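Side-chain contacts in UPF0033 domain-containing protein (Desulfitobacterium hafniense, PDB 3HZ7), which is of unknown function but carries an N-terminal domain of the sulfur carrier protein TusA family, and so probably takes part in handling sulfur as a persulfide: residues 16-21 with 32-37; 40-45 with 64-69; 47-52 with 68-73. One frame throughout, in Å; residues are numbered along the deposited sequence.

Interaction 1 (16-21 with 32-37); sequences IRAKKA and VTVLVD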
ATOM      1  N   ILE A  16       0.844  -0.950   8.375  1.00 18.26           N
ATOM      2  CA  ILE A  16       0.289  -0.015   9.337  1.00 16.33           C
ATOM      3  C   ILE A  16       0.321   1.427   8.748  1.00 12.46           C
ATOM      4  O   ILE A  16      -0.674   2.173   8.801  1.00 16.06           O
ATOM      5  CB  ILE A  16       1.115  -0.119  10.652  1.00 16.17           C
ATOM      6  CG1 ILE A  16       0.741  -1.456  11.321  1.00 19.26           C
ATOM      7  CG2 ILE A  16       0.842   1.114  11.578  1.00 18.62           C
ATOM      8  CD1 ILE A  16       1.508  -1.841  12.585  1.00 23.08           C
ATOM      9  N   ARG A  17       1.446   1.798   8.148  1.00 16.02           N
ATOM     10  CA  ARG A  17       1.553   3.114   7.563  1.00 16.30           C
ATOM     11  C   ARG A  17       0.500   3.252   6.450  1.00 20.98           C
ATOM     12  O   ARG A  17      -0.185   4.267   6.328  1.00 16.67           O
ATOM     13  CB  ARG A  17       3.001   3.307   7.073  1.00 21.51           C
ATOM     14  CG  ARG A  17       4.048   3.472   8.212  1.00 22.86           C
ATOM     15  CD  ARG A  17       5.479   3.759   7.746  1.00 21.42           C
ATOM     16  NE  ARG A  17       5.526   5.015   7.001  1.00 29.18           N
ATOM     17  CZ  ARG A  17       6.534   5.403   6.210  1.00 37.27           C
ATOM     18  NH1 ARG A  17       7.613   4.628   6.033  1.00 25.44           N
ATOM     19  NH2 ARG A  17       6.463   6.583   5.588  1.00 36.15           N
ATOM     20  N   ALA A  18       0.326   2.199   5.655  1.00 20.26           N
ATOM     21  CA  ALA A  18      -0.653   2.228   4.587  1.00 22.55           C
ATOM     22  C   ALA A  18      -2.047   2.318   5.121  1.00 19.74           C
ATOM     23  O   ALA A  18      -2.855   3.088   4.599  1.00 21.65           O
ATOM     24  CB  ALA A  18      -0.525   0.949   3.648  1.00 19.67           C
ATOM     25  N   LYS A  19      -2.357   1.545   6.156  1.00 17.43           N
ATOM     26  CA  LYS A  19      -3.709   1.578   6.669  1.00 24.27           C
ATOM     27  C   LYS A  19      -4.049   2.956   7.284  1.00 22.45           C
ATOM     28  O   LYS A  19      -5.164   3.472   7.117  1.00 28.04           O
ATOM     29  CB  LYS A  19      -3.934   0.437   7.702  1.00 26.49           C
ATOM     30  CG  LYS A  19      -5.402   0.313   8.116  1.00 27.52           C
ATOM     31  CD  LYS A  19      -5.648  -0.956   8.902  1.00 43.94           C
ATOM     32  CE  LYS A  19      -7.045  -0.978   9.505  1.00 51.26           C
ATOM     33  NZ  LYS A  19      -7.367  -2.351  10.010  1.00 55.24           N
ATOM     34  N   LYS A  20      -3.095   3.542   7.983  1.00 25.52           N
ATOM     35  CA  LYS A  20      -3.274   4.867   8.594  1.00 27.77           C
ATOM     36  C   LYS A  20      -3.532   5.869   7.466  1.00 23.75           C
ATOM     37  O   LYS A  20      -4.404   6.725   7.556  1.00 22.78           O
ATOM     38  CB  LYS A  20      -2.007   5.319   9.312  1.00 28.16           C
ATOM     39  CG  LYS A  20      -1.588   4.468  10.490  1.00 39.94           C
ATOM     40  CD  LYS A  20      -0.455   5.131  11.272  1.00 34.38           C
ATOM     41  CE  LYS A  20      -0.767   6.570  11.629  1.00 35.00           C
ATOM     42  NZ  LYS A  20      -0.028   6.999  12.852  1.00 36.91           N
ATOM     43  N   ALA A  21      -2.756   5.784   6.404  1.00 21.59           N
ATOM     44  CA  ALA A  21      -2.988   6.728   5.306  1.00 21.94           C
ATOM     45  C   ALA A  21      -4.359   6.551   4.659  1.00 24.40           C
ATOM     46  O   ALA A  21      -5.009   7.573   4.254  1.00 23.93           O
ATOM     47  CB  ALA A  21      -1.880   6.618   4.233  1.00 19.77           C
ATOM     48  N   VAL A  32      -3.289   5.313  -2.323  1.00 19.66           N
ATOM     49  CA  VAL A  32      -2.110   5.240  -1.470  1.00 17.97           C
ATOM     50  C   VAL A  32      -1.179   4.244  -2.125  1.00 14.52           C
ATOM     51  O   VAL A  32      -1.533   3.062  -2.320  1.00 21.73           O
ATOM     52  CB  VAL A  32      -2.447   4.791   0.013  1.00 23.76           C
ATOM     53  CG1 VAL A  32      -1.125   4.675   0.861  1.00 18.39           C
ATOM     54  CG2 VAL A  32      -3.466   5.818   0.697  1.00 17.69           C
ATOM     55  N   THR A  33      -0.001   4.683  -2.509  1.00 18.25           N
ATOM     56  CA  THR A  33       0.966   3.730  -3.091  1.00 19.15           C
ATOM     57  C   THR A  33       2.020   3.536  -2.011  1.00 22.16           C
ATOM     58  O   THR A  33       2.347   4.494  -1.270  1.00 20.26           O
ATOM     59  CB  THR A  33       1.651   4.217  -4.331  1.00 13.36           C
ATOM     60  OG1 THR A  33       1.623   5.616  -4.349  1.00 45.69           O
ATOM     61  CG2 THR A  33       0.934   3.809  -5.487  1.00 42.15           C
ATOM     62  N   VAL A  34       2.533   2.306  -1.928  1.00 19.62           N
ATOM     63  CA  VAL A  34       3.537   1.967  -0.930  1.00 16.91           C
ATOM     64  C   VAL A  34       4.726   1.275  -1.570  1.00 17.14           C
ATOM     65  O   VAL A  34       4.547   0.312  -2.320  1.00 19.41           O
ATOM     66  CB  VAL A  34       2.947   0.988   0.109  1.00 18.71           C
ATOM     67  CG1 VAL A  34       3.895   0.896   1.386  1.00 14.57           C
ATOM     68  CG2 VAL A  34       1.506   1.372   0.418  1.00 20.54           C
ATOM     69  N   LEU A  35       5.920   1.748  -1.283  1.00 15.21           N
ATOM     70  CA  LEU A  35       7.119   1.076  -1.785  1.00 18.87           C
ATOM     71  C   LEU A  35       7.649   0.052  -0.730  1.00 21.35           C
ATOM     72  O   LEU A  35       7.951   0.430   0.450  1.00 16.73           O
ATOM     73  CB  LEU A  35       8.200   2.106  -2.114  1.00 15.69           C
ATOM     74  CG  LEU A  35       7.786   3.278  -3.017  1.00 22.40           C
ATOM     75  CD1 LEU A  35       9.005   4.251  -3.235  1.00 24.70           C
ATOM     76  CD2 LEU A  35       7.321   2.713  -4.379  1.00 24.87           C
ATOM     77  N   VAL A  36       7.693  -1.228  -1.108  1.00 16.99           N
ATOM     78  CA  VAL A  36       8.246  -2.285  -0.218  1.00 19.58           C
ATOM     79  C   VAL A  36       9.327  -3.112  -0.933  1.00 27.62           C
ATOM     80  O   VAL A  36       9.467  -3.086  -2.164  1.00 20.36           O
ATOM     81  CB  VAL A  36       7.170  -3.215   0.422  1.00 20.33           C
ATOM     82  CG1 VAL A  36       6.311  -2.374   1.343  1.00 24.36           C
ATOM     83  CG2 VAL A  36       6.272  -3.966  -0.685  1.00 19.28           C
ATOM     84  N   ASP A  37      10.177  -3.764  -0.139  1.00 36.45           N
ATOM     85  CA  ASP A  37      11.270  -4.532  -0.713  1.00 31.92           C
ATOM     86  C   ASP A  37      11.144  -6.044  -0.557  1.00 33.15           C
ATOM     87  O   ASP A  37      12.156  -6.729  -0.567  1.00 38.50           O
ATOM     88  CB  ASP A  37      12.595  -4.062  -0.118  1.00 30.78           C
ATOM     89  CG  ASP A  37      12.686  -4.297   1.401  1.00 33.13           C
ATOM     90  OD1 ASP A  37      12.035  -5.225   1.931  1.00 29.48           O
ATOM     91  OD2 ASP A  37      13.447  -3.545   2.062  1.00 38.86           O
TER
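No flat group takes part where Ala18 and Ala21 meet Val32 and Val34: no ring, amide or carboxylate offers a face or an edge, and the contact is made mainly by methyl groups. The guanidinium of Arg17, on the flank of the same helix, is turned to strand 2-5, where NH1 is hydrogen-bonded to Asp5 O.

The two alanines sit three residues apart, so both lie near the side of the helix that rests on the strand. With Val34 CG1 anti to the backbone N (chi1 -166°), CG2 is left beside that N, and this is the methyl that comes 3.8 Å from Ala18 CB; CG1 lies farther from this alanine. Ala21 meets Val32 differently. Its CB stands over the fork of the valine, 4.0 Å from Val32 CG1 and equally 4.0 Å from Val32 CG2. Both valines point their CB toward the helix, while Thr33 between them turns to the other side of the sheet and bonds to Thr3 and Ile2.

Helix 16-21 runs nearly antiparallel to strand 32-36, at 168°, with 9.1 Å between the axes. This is the helix-to-strand packing of a beta-alpha-beta crossover, in which helix 13-23 connects the parallel neighbours 2-5 and 31-36. Ala18 also touches Leu45 of helix 39-52, and Ala21 touches Ile4.

With no hydrogen bond or charge pair across it, the contact rests on dispersion and the exclusion of water. The fit of two alanine methyls against two branched valines depends on shape rather than on any directional bond.

Interaction 2 (40-45 with 64-69); sequences ISRQNL and GVIEVT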
ATOM      1  N   ILE A  40       6.452 -10.624   0.711  1.00 34.56           N
ATOM      2  CA  ILE A  40       5.657 -10.857   1.886  1.00 32.62           C
ATOM      3  C   ILE A  40       4.906  -9.578   2.257  1.00 24.82           C
ATOM      4  O   ILE A  40       3.726  -9.607   2.581  1.00 23.95           O
ATOM      5  CB  ILE A  40       6.570 -11.292   3.072  1.00 42.11           C
ATOM      6  CG1 ILE A  40       7.253 -12.636   2.738  1.00 38.13           C
ATOM      7  CG2 ILE A  40       5.725 -11.424   4.350  1.00 31.48           C
ATOM      8  CD1 ILE A  40       6.291 -13.817   2.813  1.00 46.56           C
ATOM      9  N   SER A  41       5.593  -8.457   2.198  1.00 29.85           N
ATOM     10  CA  SER A  41       4.947  -7.186   2.534  1.00 30.75           C
ATOM     11  C   SER A  41       3.834  -6.885   1.539  1.00 25.09           C
ATOM     12  O   SER A  41       2.719  -6.452   1.929  1.00 25.00           O
ATOM     13  CB  SER A  41       5.973  -6.046   2.529  1.00 33.96           C
ATOM     14  OG  SER A  41       6.896  -6.212   3.592  1.00 48.93           O
ATOM     15  N   ARG A  42       4.124  -7.149   0.255  1.00 27.60           N
ATOM     16  CA  ARG A  42       3.154  -6.898  -0.815  1.00 22.37           C
ATOM     17  C   ARG A  42       1.891  -7.703  -0.516  1.00 26.12           C
ATOM     18  O   ARG A  42       0.745  -7.188  -0.545  1.00 20.22           O
ATOM     19  CB  ARG A  42       3.799  -7.277  -2.164  1.00 26.15           C
ATOM     20  CG  ARG A  42       2.932  -6.968  -3.388  1.00 23.93           C
ATOM     21  CD  ARG A  42       2.009  -8.164  -3.734  1.00 28.12           C
ATOM     22  NE  ARG A  42       2.881  -9.314  -3.932  1.00 31.82           N
ATOM     23  CZ  ARG A  42       2.492 -10.572  -4.101  1.00 35.99           C
ATOM     24  NH1 ARG A  42       3.418 -11.512  -4.255  1.00 35.39           N
ATOM     25  NH2 ARG A  42       1.207 -10.886  -4.130  1.00 32.73           N
ATOM     26  N   GLN A  43       2.090  -8.977  -0.173  1.00 27.33           N
ATOM     27  CA  GLN A  43       0.958  -9.828   0.163  1.00 30.44           C
ATOM     28  C   GLN A  43       0.175  -9.284   1.333  1.00 23.97           C
ATOM     29  O   GLN A  43      -1.067  -9.284   1.347  1.00 29.36           O
ATOM     30  CB  GLN A  43       1.445 -11.240   0.546  1.00 39.66           C
ATOM     31  CG  GLN A  43       2.266 -11.943  -0.512  1.00 48.09           C
ATOM     32  CD  GLN A  43       2.871 -13.223   0.023  1.00 45.21           C
ATOM     33  OE1 GLN A  43       2.198 -13.994   0.681  1.00 44.37           O
ATOM     34  NE2 GLN A  43       4.144 -13.447  -0.260  1.00 50.96           N
ATOM     35  N   ASN A  44       0.897  -8.857   2.355  1.00 27.33           N
ATOM     36  CA  ASN A  44       0.224  -8.318   3.529  1.00 30.26           C
ATOM     37  C   ASN A  44      -0.573  -7.064   3.159  1.00 19.52           C
ATOM     38  O   ASN A  44      -1.715  -6.888   3.585  1.00 22.12           O
ATOM     39  CB  ASN A  44       1.251  -8.033   4.645  1.00 26.30           C
ATOM     40  CG  ASN A  44       1.758  -9.310   5.252  1.00 37.79           C
ATOM     41  OD1 ASN A  44       1.099 -10.347   5.121  1.00 33.25           O
ATOM     42  ND2 ASN A  44       2.916  -9.262   5.919  1.00 37.80           N
ATOM     43  N   LEU A  45       0.040  -6.217   2.347  1.00 21.94           N
ATOM     44  CA  LEU A  45      -0.650  -5.003   1.881  1.00 24.54           C
ATOM     45  C   LEU A  45      -1.907  -5.344   1.084  1.00 24.87           C
ATOM     46  O   LEU A  45      -2.928  -4.686   1.282  1.00 21.69           O
ATOM     47  CB  LEU A  45       0.318  -4.128   1.056  1.00 17.39           C
ATOM     48  CG  LEU A  45       1.362  -3.346   1.871  1.00 18.02           C
ATOM     49  CD1 LEU A  45       2.500  -2.890   0.914  1.00 16.73           C
ATOM     50  CD2 LEU A  45       0.698  -2.144   2.568  1.00 25.34           C
ATOM     51  N   GLY A  64      14.665  -4.360  -7.173  1.00 46.70           N
ATOM     52  CA  GLY A  64      13.825  -5.020  -6.184  1.00 40.94           C
ATOM     53  C   GLY A  64      12.676  -4.240  -5.523  1.00 40.18           C
ATOM     54  O   GLY A  64      12.015  -4.781  -4.623  1.00 41.30           O
ATOM     55  N   VAL A  65      12.436  -2.991  -5.920  1.00 33.99           N
ATOM     56  CA  VAL A  65      11.344  -2.232  -5.311  1.00 29.09           C
ATOM     57  C   VAL A  65       9.982  -2.718  -5.790  1.00 29.38           C
ATOM     58  O   VAL A  65       9.730  -2.835  -7.015  1.00 37.23           O
ATOM     59  CB  VAL A  65      11.408  -0.714  -5.632  1.00 30.96           C
ATOM     60  CG1 VAL A  65      10.133   0.006  -5.102  1.00 27.15           C
ATOM     61  CG2 VAL A  65      12.654  -0.077  -4.969  1.00 31.32           C
ATOM     62  N   ILE A  66       9.119  -3.031  -4.844  1.00 21.57           N
ATOM     63  CA  ILE A  66       7.771  -3.398  -5.185  1.00 20.20           C
ATOM     64  C   ILE A  66       6.823  -2.212  -4.857  1.00 23.09           C
ATOM     65  O   ILE A  66       6.809  -1.663  -3.721  1.00 21.52           O
ATOM     66  CB  ILE A  66       7.347  -4.655  -4.458  1.00 23.25           C
ATOM     67  CG1 ILE A  66       8.321  -5.807  -4.819  1.00 33.74           C
ATOM     68  CG2 ILE A  66       5.949  -4.994  -4.847  1.00 24.27           C
ATOM     69  CD1 ILE A  66       8.239  -6.994  -3.929  1.00 25.01           C
ATOM     70  N   GLU A  67       6.050  -1.775  -5.855  1.00 25.20           N
ATOM     71  CA  GLU A  67       5.111  -0.699  -5.595  1.00 19.06           C
ATOM     72  C   GLU A  67       3.723  -1.277  -5.551  1.00 20.54           C
ATOM     73  O   GLU A  67       3.297  -1.928  -6.491  1.00 18.91           O
ATOM     74  CB  GLU A  67       5.225   0.390  -6.659  1.00 33.50           C
ATOM     75  CG  GLU A  67       4.373   1.584  -6.322  1.00 37.37           C
ATOM     76  CD  GLU A  67       4.770   2.863  -7.053  1.00 40.15           C
ATOM     77  OE1 GLU A  67       5.887   2.954  -7.589  1.00 48.51           O
ATOM     78  OE2 GLU A  67       3.961   3.803  -7.069  1.00 46.52           O
ATOM     79  N   VAL A  68       3.030  -1.089  -4.422  1.00 17.04           N
ATOM     80  CA  VAL A  68       1.671  -1.585  -4.253  1.00 17.70           C
ATOM     81  C   VAL A  68       0.782  -0.333  -4.227  1.00 21.60           C
ATOM     82  O   VAL A  68       0.949   0.569  -3.388  1.00 22.70           O
ATOM     83  CB  VAL A  68       1.534  -2.386  -2.900  1.00 14.27           C
ATOM     84  CG1 VAL A  68       0.164  -2.998  -2.744  1.00 17.34           C
ATOM     85  CG2 VAL A  68       2.612  -3.485  -2.853  1.00 20.49           C
ATOM     86  N   THR A  69      -0.173  -0.283  -5.124  1.00 18.71           N
ATOM     87  CA  THR A  69      -1.067   0.867  -5.201  1.00 25.22           C
ATOM     88  C   THR A  69      -2.459   0.491  -4.698  1.00 30.74           C
ATOM     89  O   THR A  69      -3.055  -0.512  -5.156  1.00 27.05           O
ATOM     90  CB  THR A  69      -1.090   1.373  -6.645  1.00 18.94           C
ATOM     91  OG1 THR A  69       0.260   1.672  -7.020  1.00 22.23           O
ATOM     92  CG2 THR A  69      -1.977   2.630  -6.789  1.00 24.25           C
TER
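Arg42 lays the aliphatic base of its side chain against Val68 and Ile66, on the helical side of the two-layer alpha/beta sandwich characteristic of TusA-like domains. Helix 40-45 and strand 66-69 run parallel here, at 2°, with 9.2 Å between the axes.

From the backbone outward, Arg42 CB already lies 4.0 Å from Val68 CG2 and borders Ile66 CG2 as well. The next carbon comes closer: with CG anti to the backbone N (chi1 -176°), it is carried toward the sheet, 3.9 Å from Ile66 CG2. The chain then bends at chi2 and chi3 and leaves the strand segment. The guanidinium is covered on one face by Gln43 CG, forms a salt bridge from NH1 to Asp39 OD2, and makes a cation-pi contact with Tyr58 of strand 55-60. Arg42 thus gives its CB and CG to the apolar contact, while its charged end engages Asp39 and Tyr58.

One turn along, Leu45 CB meets Val68 CG1, and Leu45 also touches Val15 of helix 13-23. Val68 CG2 touches both helix residues: 3.8 Å separates it from Leu45 CD1, and 3.5 Å from Arg42 CG.

Interaction 3 (47-52 with 68-73); sequences KMAEGM and VTIVAG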
ATOM      1  N   LYS A  47      -3.789  -8.175   1.237  1.00 28.12           N
ATOM      2  CA  LYS A  47      -4.796  -8.809   2.133  1.00 30.82           C
ATOM      3  C   LYS A  47      -5.506  -7.722   2.952  1.00 28.94           C
ATOM      4  O   LYS A  47      -6.734  -7.776   3.177  1.00 26.65           O
ATOM      5  CB  LYS A  47      -4.117  -9.815   3.081  1.00 33.32           C
ATOM      6  CG  LYS A  47      -3.279 -10.918   2.326  1.00 35.40           C
ATOM      7  CD  LYS A  47      -3.519 -12.298   2.923  1.00 42.55           C
ATOM      8  CE  LYS A  47      -2.659 -13.404   2.314  1.00 51.35           C
ATOM      9  NZ  LYS A  47      -1.195 -13.230   2.606  1.00 52.36           N
HETATM   10  N   MSE A  48      -4.743  -6.713   3.382  1.00 30.48           N
HETATM   11  CA  MSE A  48      -5.328  -5.596   4.145  1.00 24.89           C
HETATM   12  C   MSE A  48      -6.230  -4.814   3.239  1.00 28.66           C
HETATM   13  O   MSE A  48      -7.324  -4.392   3.646  1.00 26.34           O
HETATM   14  CB  MSE A  48      -4.211  -4.694   4.717  1.00 31.13           C
HETATM   15  CG  MSE A  48      -4.716  -3.449   5.449  1.00 38.04           C
HETATM   16 SE   MSE A  48      -5.040  -1.845   4.287  1.00 39.79          SE
HETATM   17  CE  MSE A  48      -3.183  -1.480   3.935  1.00 15.10           C
ATOM     18  N   ALA A  49      -5.807  -4.618   1.980  1.00 27.95           N
ATOM     19  CA  ALA A  49      -6.657  -3.849   1.053  1.00 30.36           C
ATOM     20  C   ALA A  49      -7.981  -4.616   0.782  1.00 30.79           C
ATOM     21  O   ALA A  49      -9.076  -4.032   0.798  1.00 27.82           O
ATOM     22  CB  ALA A  49      -5.905  -3.599  -0.289  1.00 24.04           C
ATOM     23  N   GLU A  50      -7.877  -5.914   0.496  1.00 34.13           N
ATOM     24  CA  GLU A  50      -9.097  -6.677   0.233  1.00 38.19           C
ATOM     25  C   GLU A  50      -9.915  -6.611   1.511  1.00 38.64           C
ATOM     26  O   GLU A  50     -11.105  -6.285   1.465  1.00 42.30           O
ATOM     27  CB  GLU A  50      -8.794  -8.134  -0.175  1.00 35.58           C
ATOM     28  CG  GLU A  50      -8.270  -9.037   0.919  1.00 54.79           C
ATOM     29  CD  GLU A  50      -8.346 -10.522   0.547  1.00 66.64           C
ATOM     30  OE1 GLU A  50      -9.478 -11.027   0.350  1.00 72.34           O
ATOM     31  OE2 GLU A  50      -7.282 -11.186   0.455  1.00 65.52           O
ATOM     32  N   GLY A  51      -9.277  -6.904   2.652  1.00 41.84           N
ATOM     33  CA  GLY A  51      -9.972  -6.801   3.924  1.00 34.90           C
ATOM     34  C   GLY A  51     -10.805  -5.524   3.994  1.00 34.75           C
ATOM     35  O   GLY A  51     -11.997  -5.587   4.304  1.00 42.90           O
HETATM   36  N   MSE A  52     -10.221  -4.369   3.679  1.00 34.05           N
HETATM   37  CA  MSE A  52     -10.973  -3.111   3.708  1.00 33.02           C
HETATM   38  C   MSE A  52     -11.911  -2.885   2.514  1.00 37.10           C
HETATM   39  O   MSE A  52     -12.658  -1.907   2.485  1.00 39.41           O
HETATM   40  CB  MSE A  52     -10.033  -1.905   3.794  1.00 40.02           C
HETATM   41  CG  MSE A  52      -9.119  -1.835   5.017  1.00 58.17           C
HETATM   42 SE   MSE A  52      -8.059  -0.165   5.016  1.00 81.72          SE
HETATM   43  CE  MSE A  52      -9.406   1.096   5.678  1.00 70.97           C
ATOM     44  N   VAL A  68       3.030  -1.089  -4.422  1.00 17.04           N
ATOM     45  CA  VAL A  68       1.671  -1.585  -4.253  1.00 17.70           C
ATOM     46  C   VAL A  68       0.782  -0.333  -4.227  1.00 21.60           C
ATOM     47  O   VAL A  68       0.949   0.569  -3.388  1.00 22.70           O
ATOM     48  CB  VAL A  68       1.534  -2.386  -2.900  1.00 14.27           C
ATOM     49  CG1 VAL A  68       0.164  -2.998  -2.744  1.00 17.34           C
ATOM     50  CG2 VAL A  68       2.612  -3.485  -2.853  1.00 20.49           C
ATOM     51  N   THR A  69      -0.173  -0.283  -5.124  1.00 18.71           N
ATOM     52  CA  THR A  69      -1.067   0.867  -5.201  1.00 25.22           C
ATOM     53  C   THR A  69      -2.459   0.491  -4.698  1.00 30.74           C
ATOM     54  O   THR A  69      -3.055  -0.512  -5.156  1.00 27.05           O
ATOM     55  CB  THR A  69      -1.090   1.373  -6.645  1.00 18.94           C
ATOM     56  OG1 THR A  69       0.260   1.672  -7.020  1.00 22.23           O
ATOM     57  CG2 THR A  69      -1.977   2.630  -6.789  1.00 24.25           C
ATOM     58  N   ILE A  70      -2.969   1.257  -3.726  1.00 23.64           N
ATOM     59  CA  ILE A  70      -4.272   0.951  -3.171  1.00 21.85           C
ATOM     60  C   ILE A  70      -5.196   2.103  -3.416  1.00 23.38           C
ATOM     61  O   ILE A  70      -4.875   3.259  -3.090  1.00 17.79           O
ATOM     62  CB  ILE A  70      -4.195   0.655  -1.620  1.00 18.97           C
ATOM     63  CG1 ILE A  70      -3.131  -0.413  -1.388  1.00 22.66           C
ATOM     64  CG2 ILE A  70      -5.608   0.322  -1.070  1.00 13.71           C
ATOM     65  CD1 ILE A  70      -2.820  -0.836   0.129  1.00 27.81           C
ATOM     66  N   VAL A  71      -6.374   1.778  -3.949  1.00 21.88           N
ATOM     67  CA  VAL A  71      -7.359   2.785  -4.286  1.00 24.44           C
ATOM     68  C   VAL A  71      -8.611   2.696  -3.423  1.00 31.64           C
ATOM     69  O   VAL A  71      -9.187   1.617  -3.266  1.00 31.97           O
ATOM     70  CB  VAL A  71      -7.809   2.672  -5.792  1.00 26.04           C
ATOM     71  CG1 VAL A  71      -8.824   3.746  -6.086  1.00 32.96           C
ATOM     72  CG2 VAL A  71      -6.623   2.817  -6.721  1.00 20.50           C
ATOM     73  N   ALA A  72      -9.022   3.857  -2.906  1.00 32.04           N
ATOM     74  CA  ALA A  72     -10.200   4.016  -2.069  1.00 32.04           C
ATOM     75  C   ALA A  72     -11.223   4.764  -2.901  1.00 31.44           C
ATOM     76  O   ALA A  72     -12.446   4.506  -2.792  1.00 52.59           O
ATOM     77  CB  ALA A  72      -9.828   4.808  -0.780  1.00 42.13           C
ATOM     78  N   GLY A  73     -10.765   5.672  -3.746  1.00 28.93           N
ATOM     79  CA  GLY A  73     -11.702   6.356  -4.607  1.00 44.11           C
ATOM     80  C   GLY A  73     -11.224   7.440  -5.568  1.00 44.23           C
ATOM     81  O   GLY A  73     -12.039   7.949  -6.350  1.00 48.48           O
TER
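This is a small apolar helix-on-sheet contact in which Met48 and Ala49, in the C-terminal half of helix 39-52, rest on Ile70 near the end of strand 66-71. Ile70 alone represents the strand: its CG2 meets Ala49, and its CD1 meets Met48 and, more loosely, Ala49.

The CG2 branch, anti to the backbone N, faces Ala49, whose CB lies 4.0 Å from Ile70 CG2. The same methyl of Ala49 is 4.2 Å from Ile70 CD1, so it nestles against both arms. The longer arm continues to Met48, which is present as selenomethionine. The Met48 chain leaves the helix with CG anti to the backbone N (chi1 176°) and then folds at chi2 and chi3, which brings CE to 3.9 Å from Ile70 CD1. The two side chains cross at about a right angle and meet by terminal methyls.

Leu22 of helix 13-23 touches both Met48 and Ile70, and Tyr54 adds to the surroundings of Ile70. Val15 also touches Met48, which thus meets both helix 13-23 and the sheet. Such a seam, with two helices laid side by side on one face of a four-stranded mixed sheet, is typical of the TusA-like alpha/beta sandwich.

How the interactions relate
Along the chain, interaction 1 closes before interactions 2 and 3 open; the latter two use successive parts of helix 39-52 and strand 66-71, sharing Val68 and Thr69. Their centres lie about 12 Å apart, and the centre of interaction 1 stands about 9 Å from that of interaction 2 and 10 Å from that of interaction 3. Strands 31-36 and 66-71 are antiparallel neighbours in the sheet, joined by probable backbone bonds such as Val32 O to Ile70 N. The two helices meet above them, with Ala18 CB 3.6 Å from Met48 CE. All three contacts belong to one core between the sheet and the two helices; helix 13-23, which supplies 16-21, begins shortly after Cys11, modified to a persulfide.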